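Local coordinates for protein sulfate adenylyltransferase (Allochromatium vinosum, PDB 4DNX) that catalyses the transfer of an adenylyl group from ATP to sulfate, giving adenosine 5'-phosphosulfate and diphosphate in dissimilatory sulfur metabolism, at residues Val15-Pro18 / Glu19-His22; Gln122-Asp125 / Ala126-Ala129; Gly145-Thr148 / Phe149-Gly153; Gln358-Gly361 / Thr362-Arg365; Met388-Tyr391 / Arg392-Pro395. All blocks are in the same frame, centred on the assembly; numbering follows the deposited sequence.

Contact 1: Val15-Pro18 / Glu19-His22; sequences VYDP and EQHH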
loop_
_atom_site.group_PDB
_atom_site.type_symbol
_atom_site.label_atom_id
_atom_site.label_comp_id
_atom_site.label_asym_id
_atom_site.label_seq_id
_atom_site.Cartn_x
_atom_site.Cartn_y
_atom_site.Cartn_z
ATOM N N VAL A 15 4.502 13.608 -4.444
ATOM C CA VAL A 15 3.881 14.142 -5.684
ATOM C C VAL A 15 2.810 13.136 -6.172
ATOM O O VAL A 15 3.054 12.261 -7.033
ATOM C CB VAL A 15 4.926 14.406 -6.757
ATOM C CG1 VAL A 15 4.263 15.082 -8.011
ATOM C CG2 VAL A 15 5.995 15.314 -6.167
ATOM N N TYR A 16 1.587 13.315 -5.669
ATOM C CA TYR A 16 0.460 12.437 -6.053
ATOM C C TYR A 16 -0.007 12.505 -7.523
ATOM O O TYR A 16 -0.522 11.517 -8.034
ATOM C CB TYR A 16 -0.754 12.677 -5.153
ATOM C CG TYR A 16 -0.691 11.982 -3.815
ATOM C CD1 TYR A 16 -1.023 10.625 -3.691
ATOM C CD2 TYR A 16 -0.283 12.685 -2.673
ATOM C CE1 TYR A 16 -0.938 9.972 -2.465
ATOM C CE2 TYR A 16 -0.213 12.033 -1.405
ATOM C CZ TYR A 16 -0.589 10.681 -1.328
ATOM O OH TYR A 16 -0.536 10.017 -0.137
ATOM N N ASP A 17 0.150 13.654 -8.201
ATOM C CA ASP A 17 -0.264 13.783 -9.582
ATOM C C ASP A 17 0.770 13.065 -10.458
ATOM O O ASP A 17 1.924 13.485 -10.451
ATOM C CB ASP A 17 -0.314 15.265 -9.960
ATOM C CG ASP A 17 -0.767 15.480 -11.391
ATOM O OD1 ASP A 17 -1.883 15.056 -11.714
ATOM O OD2 ASP A 17 -0.015 16.075 -12.195
ATOM N N PRO A 18 0.393 12.006 -11.184
ATOM C CA PRO A 18 1.383 11.215 -11.926
ATOM C C PRO A 18 2.094 12.023 -13.028
ATOM O O PRO A 18 3.274 11.813 -13.246
ATOM C CB PRO A 18 0.562 10.085 -12.538
ATOM C CG PRO A 18 -0.554 9.920 -11.585
ATOM C CD PRO A 18 -0.872 11.256 -11.010
ATOM N N GLU A 19 1.391 12.936 -13.690
ATOM C CA GLU A 19 2.049 13.723 -14.741
ATOM C C GLU A 19 3.147 14.628 -14.170
ATOM O O GLU A 19 4.270 14.685 -14.717
ATOM C CB GLU A 19 1.028 14.513 -15.561
ATOM C CG GLU A 19 1.709 15.398 -16.561
ATOM C CD GLU A 19 0.898 15.621 -17.808
ATOM O OE1 GLU A 19 -0.050 16.435 -17.747
ATOM O OE2 GLU A 19 1.216 14.992 -18.847
ATOM N N GLN A 20 2.850 15.318 -13.067
ATOM C CA GLN A 20 3.845 16.144 -12.340
ATOM C C GLN A 20 5.001 15.294 -11.772
ATOM O O GLN A 20 6.174 15.674 -11.843
ATOM C CB GLN A 20 3.181 16.907 -11.186
ATOM C CG GLN A 20 2.385 18.164 -11.624
ATOM C CD GLN A 20 3.216 19.143 -12.478
ATOM O OE1 GLN A 20 2.814 19.523 -13.590
ATOM N NE2 GLN A 20 4.389 19.534 -11.965
ATOM N N HIS A 21 4.654 14.130 -11.233
ATOM C CA HIS A 21 5.674 13.144 -10.813
ATOM C C HIS A 21 6.667 12.777 -11.918
ATOM O O HIS A 21 7.913 12.831 -11.710
ATOM C CB HIS A 21 4.945 11.884 -10.322
ATOM C CG HIS A 21 5.826 10.863 -9.664
ATOM N ND1 HIS A 21 5.307 9.880 -8.848
ATOM C CD2 HIS A 21 7.160 10.607 -9.753
ATOM C CE1 HIS A 21 6.289 9.103 -8.405
ATOM N NE2 HIS A 21 7.420 9.507 -8.954
ATOM N N HIS A 22 6.137 12.456 -13.097
ATOM C CA HIS A 22 6.992 12.085 -14.243
ATOM C C HIS A 22 7.862 13.261 -14.667
ATOM O O HIS A 22 9.049 13.089 -14.950
ATOM C CB HIS A 22 6.157 11.588 -15.442
ATOM C CG HIS A 22 5.279 10.410 -15.128
ATOM N ND1 HIS A 22 4.189 10.073 -15.905
ATOM C CD2 HIS A 22 5.336 9.492 -14.129
ATOM C CE1 HIS A 22 3.610 8.995 -15.397
ATOM N NE2 HIS A 22 4.271 8.640 -14.306
HETATM O O HOH W 1 2.502 9.858 -8.627
HETATM O O HOH W 2 -1.902 13.411 -13.985
#

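Contact 2: Gln122-Asp125 / Ala126-Ala129; sequences QVSD and AQMA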
loop_
_atom_site.group_PDB
_atom_site.type_symbol
_atom_site.label_atom_id
_atom_site.label_comp_id
_atom_site.label_asym_id
_atom_site.label_seq_id
_atom_site.Cartn_x
_atom_site.Cartn_y
_atom_site.Cartn_z
ATOM N N GLN A 122 26.434 26.694 8.063
ATOM C CA GLN A 122 27.346 25.870 8.853
ATOM C C GLN A 122 26.879 25.831 10.295
ATOM O O GLN A 122 26.589 26.882 10.878
ATOM C CB GLN A 122 28.763 26.466 8.808
ATOM C CG GLN A 122 29.241 26.772 7.403
ATOM C CD GLN A 122 29.170 25.538 6.509
ATOM O OE1 GLN A 122 29.528 24.428 6.932
ATOM N NE2 GLN A 122 28.695 25.720 5.275
ATOM N N VAL A 123 26.834 24.643 10.887
ATOM C CA VAL A 123 26.473 24.498 12.282
ATOM C C VAL A 123 27.717 24.465 13.176
ATOM O O VAL A 123 28.643 23.683 12.925
ATOM C CB VAL A 123 25.674 23.219 12.499
ATOM C CG1 VAL A 123 24.998 23.299 13.865
ATOM C CG2 VAL A 123 24.638 23.047 11.361
ATOM N N SER A 124 27.750 25.325 14.200
ATOM C CA SER A 124 28.926 25.396 15.098
ATOM C C SER A 124 28.894 24.228 16.095
ATOM O O SER A 124 27.847 23.598 16.291
ATOM C CB SER A 124 28.967 26.718 15.866
ATOM O OG SER A 124 27.915 26.712 16.840
ATOM N N ASP A 125 30.044 23.952 16.715
ATOM C CA ASP A 125 30.124 22.970 17.798
ATOM C C ASP A 125 29.115 23.305 18.894
ATOM O O ASP A 125 28.435 22.405 19.396
ATOM C CB ASP A 125 31.527 22.895 18.412
ATOM C CG ASP A 125 32.582 22.381 17.440
ATOM O OD1 ASP A 125 32.231 21.869 16.359
ATOM O OD2 ASP A 125 33.791 22.532 17.774
ATOM N N ALA A 126 29.019 24.587 19.248
ATOM C CA ALA A 126 28.130 24.999 20.333
ATOM C C ALA A 126 26.666 24.759 19.968
ATOM O O ALA A 126 25.889 24.287 20.805
ATOM C CB ALA A 126 28.371 26.448 20.716
ATOM N N GLN A 127 26.294 25.049 18.720
ATOM C CA GLN A 127 24.920 24.780 18.239
ATOM C C GLN A 127 24.593 23.287 18.216
ATOM O O GLN A 127 23.483 22.892 18.618
ATOM C CB GLN A 127 24.718 25.402 16.857
ATOM C CG GLN A 127 24.759 26.912 16.913
ATOM C CD GLN A 127 24.807 27.569 15.556
ATOM O OE1 GLN A 127 25.422 27.065 14.596
ATOM N NE2 GLN A 127 24.156 28.715 15.461
ATOM N N MET A 128 25.560 22.459 17.789
ATOM C CA MET A 128 25.358 20.998 17.762
ATOM C C MET A 128 25.170 20.452 19.156
ATOM O O MET A 128 24.237 19.658 19.368
ATOM C CB MET A 128 26.498 20.230 17.079
ATOM C CG MET A 128 26.464 20.294 15.569
ATOM S SD MET A 128 24.995 19.588 14.751
ATOM C CE MET A 128 25.203 17.827 14.950
ATOM N N ALA A 129 26.023 20.879 20.076
ATOM C CA ALA A 129 25.950 20.436 21.489
ATOM C C ALA A 129 24.621 20.838 22.117
ATOM O O ALA A 129 24.049 20.054 22.896
ATOM C CB ALA A 129 27.127 20.973 22.319
HETATM O O HOH W 3 26.741 28.654 12.934
#

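Contact 3: Gly145-Thr148 / Phe149-Gly153; sequences GVET and FNSQG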
loop_
_atom_site.group_PDB
_atom_site.type_symbol
_atom_site.label_atom_id
_atom_site.label_comp_id
_atom_site.label_asym_id
_atom_site.label_seq_id
_atom_site.Cartn_x
_atom_site.Cartn_y
_atom_site.Cartn_z
ATOM N N GLY A 145 21.751 7.536 19.382
ATOM C CA GLY A 145 21.068 8.596 18.661
ATOM C C GLY A 145 21.981 9.833 18.634
ATOM O O GLY A 145 22.026 10.523 17.651
ATOM N N VAL A 146 22.646 10.118 19.747
ATOM C CA VAL A 146 23.657 11.185 19.823
ATOM C C VAL A 146 24.738 10.954 18.745
ATOM O O VAL A 146 25.118 11.910 18.015
ATOM C CB VAL A 146 24.293 11.225 21.238
ATOM C CG1 VAL A 146 25.580 12.054 21.264
ATOM C CG2 VAL A 146 23.279 11.785 22.269
ATOM N N GLU A 147 25.215 9.716 18.651
ATOM C CA GLU A 147 26.346 9.396 17.748
ATOM C C GLU A 147 25.919 9.624 16.295
ATOM O O GLU A 147 26.631 10.278 15.540
ATOM C CB GLU A 147 26.834 7.964 17.943
ATOM C CG GLU A 147 28.079 7.604 17.107
ATOM C CD GLU A 147 28.466 6.137 17.256
ATOM O OE1 GLU A 147 29.523 5.848 17.859
ATOM O OE2 GLU A 147 27.697 5.255 16.791
ATOM N N THR A 148 24.752 9.119 15.909
ATOM C CA THR A 148 24.245 9.317 14.545
ATOM C C THR A 148 24.081 10.786 14.217
ATOM O O THR A 148 24.488 11.253 13.144
ATOM C CB THR A 148 22.883 8.548 14.355
ATOM O OG1 THR A 148 23.153 7.144 14.472
ATOM C CG2 THR A 148 22.209 8.874 12.998
ATOM N N PHE A 149 23.475 11.540 15.145
ATOM C CA PHE A 149 23.157 12.948 14.868
ATOM C C PHE A 149 24.449 13.718 14.597
ATOM O O PHE A 149 24.497 14.580 13.713
ATOM C CB PHE A 149 22.400 13.554 16.089
ATOM C CG PHE A 149 21.954 15.000 15.904
ATOM C CD1 PHE A 149 21.049 15.337 14.891
ATOM C CD2 PHE A 149 22.455 16.013 16.729
ATOM C CE1 PHE A 149 20.630 16.693 14.713
ATOM C CE2 PHE A 149 22.052 17.356 16.570
ATOM C CZ PHE A 149 21.125 17.675 15.557
ATOM N N ASN A 150 25.485 13.372 15.349
ATOM C CA ASN A 150 26.744 14.096 15.292
ATOM C C ASN A 150 27.711 13.529 14.255
ATOM O O ASN A 150 28.879 13.964 14.178
ATOM C CB ASN A 150 27.392 14.111 16.686
ATOM C CG ASN A 150 26.735 15.131 17.596
ATOM O OD1 ASN A 150 27.080 16.309 17.571
ATOM N ND2 ASN A 150 25.757 14.691 18.375
ATOM N N SER A 151 27.226 12.587 13.450
ATOM C CA SER A 151 28.074 11.865 12.486
ATOM C C SER A 151 27.679 12.116 11.049
ATOM O O SER A 151 28.012 11.304 10.186
ATOM C CB SER A 151 28.050 10.357 12.762
ATOM O OG SER A 151 28.905 10.097 13.859
ATOM N N GLN A 152 27.035 13.252 10.792
ATOM C CA GLN A 152 26.462 13.519 9.481
ATOM C C GLN A 152 27.127 14.663 8.740
ATOM O O GLN A 152 26.786 14.916 7.570
ATOM C CB GLN A 152 24.985 13.878 9.603
ATOM C CG GLN A 152 24.111 12.788 10.264
ATOM C CD GLN A 152 22.697 13.290 10.435
ATOM O OE1 GLN A 152 21.879 13.134 9.537
ATOM N NE2 GLN A 152 22.429 14.006 11.538
ATOM N N GLY A 153 28.018 15.368 9.403
ATOM C CA GLY A 153 28.586 16.594 8.876
ATOM C C GLY A 153 27.903 17.802 9.493
ATOM O O GLY A 153 26.924 17.646 10.270
#

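Contact 4: Gln358-Gly361 / Thr362-Arg365; sequences QLSG and TRVR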
loop_
_atom_site.group_PDB
_atom_site.type_symbol
_atom_site.label_atom_id
_atom_site.label_comp_id
_atom_site.label_asym_id
_atom_site.label_seq_id
_atom_site.Cartn_x
_atom_site.Cartn_y
_atom_site.Cartn_z
ATOM N N GLN A 358 4.639 -14.735 35.672
ATOM C CA GLN A 358 5.347 -13.856 34.775
ATOM C C GLN A 358 6.268 -14.645 33.863
ATOM O O GLN A 358 6.867 -15.642 34.284
ATOM C CB GLN A 358 6.163 -12.855 35.581
ATOM C CG GLN A 358 5.687 -11.408 35.420
ATOM C CD GLN A 358 5.951 -10.610 36.678
ATOM O OE1 GLN A 358 5.672 -11.061 37.783
ATOM N NE2 GLN A 358 6.506 -9.423 36.513
ATOM N N LEU A 359 6.364 -14.193 32.619
ATOM C CA LEU A 359 7.260 -14.817 31.643
ATOM C C LEU A 359 7.675 -13.752 30.651
ATOM O O LEU A 359 6.854 -13.175 29.958
ATOM C CB LEU A 359 6.582 -15.980 30.907
ATOM C CG LEU A 359 7.477 -16.950 30.120
ATOM C CD1 LEU A 359 8.447 -17.733 31.025
ATOM C CD2 LEU A 359 6.577 -17.912 29.308
ATOM N N SER A 360 8.965 -13.476 30.586
ATOM C CA SER A 360 9.407 -12.365 29.789
ATOM C C SER A 360 9.342 -12.662 28.289
ATOM O O SER A 360 9.321 -13.835 27.874
ATOM C CB SER A 360 10.823 -11.973 30.202
ATOM O OG SER A 360 11.728 -13.021 29.914
ATOM N N GLY A 361 9.397 -11.605 27.494
ATOM C CA GLY A 361 9.475 -11.720 26.037
ATOM C C GLY A 361 10.745 -12.492 25.669
ATOM O O GLY A 361 10.756 -13.245 24.705
ATOM N N THR A 362 11.786 -12.350 26.478
ATOM C CA THR A 362 13.022 -13.053 26.207
ATOM C C THR A 362 12.818 -14.549 26.396
ATOM O O THR A 362 13.250 -15.347 25.554
ATOM C CB THR A 362 14.191 -12.536 27.097
ATOM O OG1 THR A 362 14.512 -11.213 26.648
ATOM C CG2 THR A 362 15.424 -13.436 26.994
ATOM N N ARG A 363 12.208 -14.922 27.516
ATOM C CA ARG A 363 11.926 -16.326 27.783
ATOM C C ARG A 363 11.004 -16.960 26.712
ATOM O O ARG A 363 11.228 -18.104 26.316
ATOM C CB ARG A 363 11.350 -16.522 29.180
ATOM C CG ARG A 363 12.374 -16.367 30.294
ATOM C CD ARG A 363 13.389 -17.498 30.305
ATOM N NE ARG A 363 12.744 -18.757 30.662
ATOM C CZ ARG A 363 12.769 -19.881 29.932
ATOM N NH1 ARG A 363 13.419 -19.948 28.763
ATOM N NH2 ARG A 363 12.118 -20.945 30.364
ATOM N N VAL A 364 9.974 -16.237 26.272
ATOM C CA VAL A 364 9.100 -16.718 25.191
ATOM C C VAL A 364 9.907 -17.030 23.910
ATOM O O VAL A 364 9.769 -18.103 23.321
ATOM C CB VAL A 364 7.953 -15.694 24.908
ATOM C CG1 VAL A 364 7.204 -16.011 23.607
ATOM C CG2 VAL A 364 6.977 -15.660 26.089
ATOM N N ARG A 365 10.799 -16.117 23.549
ATOM C CA ARG A 365 11.620 -16.276 22.349
ATOM C C ARG A 365 12.547 -17.504 22.490
ATOM O O ARG A 365 12.704 -18.296 21.544
ATOM C CB ARG A 365 12.444 -15.008 22.140
ATOM C CG ARG A 365 13.110 -14.887 20.793
ATOM C CD ARG A 365 14.590 -15.194 20.886
ATOM N NE ARG A 365 15.309 -14.357 21.864
ATOM C CZ ARG A 365 16.388 -14.762 22.552
ATOM N NH1 ARG A 365 16.897 -15.977 22.374
ATOM N NH2 ARG A 365 16.963 -13.959 23.436
#

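Contact 5: Met388-Tyr391 / Arg392-Pro395; sequences MDYY and RSLP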
loop_
_atom_site.group_PDB
_atom_site.type_symbol
_atom_site.label_atom_id
_atom_site.label_comp_id
_atom_site.label_asym_id
_atom_site.label_seq_id
_atom_site.Cartn_x
_atom_site.Cartn_y
_atom_site.Cartn_z
ATOM N N MET A 388 7.773 -21.251 15.722
ATOM C CA MET A 388 8.537 -22.502 15.879
ATOM C C MET A 388 8.931 -23.066 14.532
ATOM O O MET A 388 10.029 -23.618 14.379
ATOM C CB MET A 388 7.756 -23.546 16.673
ATOM C CG MET A 388 7.773 -23.185 18.128
ATOM S SD MET A 388 7.043 -24.399 19.190
ATOM C CE MET A 388 5.328 -24.168 18.703
ATOM N N ASP A 389 8.041 -22.896 13.550
ATOM C CA ASP A 389 8.286 -23.418 12.208
ATOM C C ASP A 389 9.431 -22.642 11.591
ATOM O O ASP A 389 10.317 -23.264 10.972
ATOM C CB ASP A 389 7.032 -23.332 11.323
ATOM C CG ASP A 389 6.024 -24.449 11.612
ATOM O OD1 ASP A 389 6.287 -25.330 12.452
ATOM O OD2 ASP A 389 4.927 -24.410 11.019
ATOM N N TYR A 390 9.434 -21.323 11.817
ATOM C CA TYR A 390 10.506 -20.452 11.367
ATOM C C TYR A 390 11.843 -20.886 11.995
ATOM O O TYR A 390 12.805 -21.139 11.267
ATOM C CB TYR A 390 10.222 -18.988 11.663
ATOM C CG TYR A 390 11.466 -18.151 11.603
ATOM C CD1 TYR A 390 12.120 -17.955 10.386
ATOM C CD2 TYR A 390 12.023 -17.612 12.767
ATOM C CE1 TYR A 390 13.296 -17.203 10.310
ATOM C CE2 TYR A 390 13.200 -16.853 12.712
ATOM C CZ TYR A 390 13.821 -16.654 11.477
ATOM O OH TYR A 390 14.971 -15.898 11.400
ATOM N N TYR A 391 11.908 -20.973 13.325
ATOM C CA TYR A 391 13.198 -21.345 13.959
ATOM C C TYR A 391 13.702 -22.706 13.523
ATOM O O TYR A 391 14.929 -22.909 13.352
ATOM C CB TYR A 391 13.120 -21.281 15.491
ATOM C CG TYR A 391 13.042 -19.886 16.042
ATOM C CD1 TYR A 391 14.084 -18.940 15.820
ATOM C CD2 TYR A 391 11.943 -19.488 16.812
ATOM C CE1 TYR A 391 14.002 -17.657 16.339
ATOM C CE2 TYR A 391 11.838 -18.192 17.315
ATOM C CZ TYR A 391 12.875 -17.281 17.083
ATOM O OH TYR A 391 12.817 -16.019 17.588
ATOM N N ARG A 392 12.784 -23.663 13.354
ATOM C CA ARG A 392 13.172 -25.009 12.926
ATOM C C ARG A 392 13.724 -25.011 11.478
ATOM O O ARG A 392 14.555 -25.847 11.146
ATOM C CB ARG A 392 11.986 -25.982 13.085
ATOM C CG ARG A 392 12.297 -27.482 12.938
ATOM C CD ARG A 392 11.076 -28.369 13.298
ATOM N NE ARG A 392 9.809 -27.622 13.311
ATOM C CZ ARG A 392 9.126 -27.273 14.408
ATOM N NH1 ARG A 392 9.557 -27.608 15.625
ATOM N NH2 ARG A 392 7.994 -26.591 14.284
ATOM N N SER A 393 13.252 -24.093 10.637
ATOM C CA SER A 393 13.668 -24.007 9.225
ATOM C C SER A 393 15.126 -23.587 9.006
ATOM O O SER A 393 15.703 -23.895 7.953
ATOM C CB SER A 393 12.725 -23.082 8.426
ATOM O OG SER A 393 13.032 -21.691 8.579
ATOM N N LEU A 394 15.711 -22.912 9.999
ATOM C CA LEU A 394 17.044 -22.311 9.886
ATOM C C LEU A 394 18.139 -23.370 9.845
ATOM O O LEU A 394 18.026 -24.385 10.513
ATOM C CB LEU A 394 17.281 -21.299 11.021
ATOM C CG LEU A 394 16.286 -20.120 11.065
ATOM C CD1 LEU A 394 16.465 -19.199 12.273
ATOM C CD2 LEU A 394 16.303 -19.281 9.775
ATOM N N PRO A 395 19.173 -23.152 9.036
ATOM C CA PRO A 395 20.263 -24.139 8.937
ATOM C C PRO A 395 21.069 -24.267 10.232
ATOM O O PRO A 395 21.708 -25.306 10.456
ATOM C CB PRO A 395 21.149 -23.596 7.800
ATOM C CG PRO A 395 20.713 -22.180 7.585
ATOM C CD PRO A 395 19.268 -22.114 7.992
#

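Contact 1: Val15-Pro18 / Glu19-His22
E19 follows the N-cap D17 into the first turn of helix 18-28, its CB 3.9 Å from D17 OD2. A water that donates to D17 OD1 accepts only weakly from E19 N. Q20 receives the cap itself: Q20 N donates to D17 OD2 at 3.1 Å with an N-H...O angle of 155°, meeting that oxygen from above the carboxylate plane. With CG anti to the backbone N (chi1 -179°), beside the carbonyl carbon, the D17 carboxylate comes over the first turn, and OD2 also touches Q20 CG. H21 N bonds to D17 O at 2.9 Å, while V15 CG1 packs 3.4 Å from H21 N on the first turn. A second water bridges V15 O and H21 ND1, 2.8 Å from ND1, in the plane of the imidazole at its edge. H22 N donates to P18 O, and the H22 ring folds back so that this oxygen stands 3.1 Å above the centre of one face. H22 NE2 is hydrogen-bonded to D172 of the second subunit, and F173 of that subunit packs on P18. D17 thus satisfies two amides of the first turn, and its negative charge at the N-terminus would be expected to suit the helix dipole.

Contact 2: Gln122-Asp125 / Ala126-Ala129
S124 and Q127 bond to each other twice, once in each direction, and both bonds depend on side-chain torsions. S124 OG sits between its backbone N and carbonyl carbon (chi1 71°), from where it accepts Q127 N at 3.0 Å in a fairly straight bond. Q127 has CG anti to its own carbonyl carbon (chi1 -67°) and runs extended beyond it, laying CG against S124 OG at 3.2 Å and carrying the amide back past the start of the helix. There OE1 accepts S124 N at 2.9 Å in an almost linear bond, 177°, with the donor tilted somewhat from the amide carbonyl plane. A water donates to both Q127 OE1 and Q122 O, so two donors grip this amide oxygen. With an alanine in place of Q127, S124 N would probably lose its acceptor and the water one of its two anchors. On the buried side, V123 CG1 touches Q127 CB at 3.7 Å and M128 CG at 3.8 Å, the V123 and M128 side chains crossing at about a right angle. D125 points its carboxylate elsewhere, to a salt bridge with R154. The reciprocal pair of bonds between N-cap S124 and Q127, three residues on, defines a capping box, here opening helix 125-136 just two residues after strand 119-122 of the PUA-like domain.

Contact 3: Gly145-Thr148 / Phe149-Gly153
N150 lies beside V146 at the end of helix 144-149, the two side chains pointing the same way. From CB outward, the N150 side chain stays close to one acceptor: CB is 3.4 Å from V146 O, CG is a little farther from the same oxygen, and ND2 closes to 2.9 Å in a hydrogen bond of 170°. That angle shows the N-H pointing at V146 O, which lies in the N150 amide plane, 3° out of it. CG anti to its carbonyl carbon (chi1 -78°) brings the amide back over the preceding turn. N150 N donates to V146 O as well, at 3.1 Å, and the two donors arrive from opposite faces of the carbonyl plane. ND2 has a further partner in T132 of helix 125-136. A leucine in place of N150 would probably leave V146 O with one donor fewer and break the link to T132. The next residue repeats the pattern with a hydroxyl: S151 OG donates to E147 O at 2.8 Å from above the carbonyl plane, and S151 N bonds to T148 O at 3.1 Å. Q152 NE2 donates nearly straight to F149 O, while its OE1 bonds to S37. As the chain leaves helical geometry, ND2 thus adds a second donor to V146 O, S151 OG serves E147 O, otherwise only weakly bonded by N150 N, and Q152 NE2 serves F149 O.

Contact 4: Gln358-Gly361 / Thr362-Arg365
L359 reaches forward over the first helical turn with both branches in use: CD1 rests 3.6 Å from R363 CB, and CD2 meets V364 CG2 at 3.9 Å. CG anti to the backbone N (chi1 -165°) carries the fork toward the helix, and the leucine crosses both partners at a slant. It also touches P375 and F378 of a loop, so it ties the helix start to that loop, while V364 is buried and also touches H205. S360 comes next and is the N-cap of helix 361-369. Its OG, placed between the backbone N and the carbonyl carbon (chi1 65°), accepts R363 N at 3.1 Å with an angle of 165°; OG also lies 3.4 Å from R363 CG. The cap terminates the loop that follows strand 356-357, within the ATP-sulfurylase domain. S360 O takes the regular helical bond from V364 N at 3.0 Å, so this one residue serves two successive amides, one through its side chain and one through its backbone. The R363 side chain bends at chi2 and chi3, and its NH1 forms a salt bridge with E366. G361 O accepts R365 N at 3.1 Å, and R365 CB packs against the same carbonyl oxygen at 3.5 Å.

Contact 5: Met388-Tyr391 / Arg392-Pro395
R392 N donates to M388 O at 2.9 Å in a regular i to i+4 helical bond, whereas S393 N makes a bent bond to D389 O at 3.1 Å and is shared weakly with Y390 O, and the bond from L394 N to Y391 O is weak as the helix ends. One helical turn apart, D389 and R392 lie side by side and form a salt bridge: R392 NH2 reaches D389 OD1 at 2.8 Å. The oxygen lies 2° out of the guanidinium plane and is met nearly along its C-O axis, although the carboxylate and guanidinium planes stand 72° apart. A bend at chi3 (17°) in R392 swings the group back along the helix, bringing M388 O over one guanidinium face. D389 OD1 also accepts from Q385 NE2, so two donors grip this oxygen. S393 OG, between its backbone N and carbonyl carbon, donates to Y390 O at 2.8 Å in the carbonyl plane on a lone pair. L394 then folds back over one face of the Y390 ring, CD2 at 3.7 Å from CE1 and CD1 at 3.7 Å from OH, the side chains crossing at a slant. In the last turns of helix 381-393, M388 and Y391 pack on L368 of helix 361-369, while Y390 and Y391 touch I238 of a loop, and Y390 also P239.

How the contacts relate
The five contacts come in series along the chain, each at a helix end. Contacts 1 to 3 belong to the PUA-like domain; contact 4 belongs to the ATP-sulfurylase domain, as does 388-391 of contact 5. Contacts 2 and 3 have centres about 12 Å apart and touch through M128 CE and F149 O, joining the successive helices 125-136 and 144-149. Contacts 4 and 5, about 19 Å apart between centres, meet where R365 CG packs on Y391 OH, linking helices 361-369 and 381-393. Contact 1 stands alone, about 34 Å or more between centres from the others, against the second subunit. The contacts thus lie at helix ends in both parts of the chain, contact 1 also at the subunit interface.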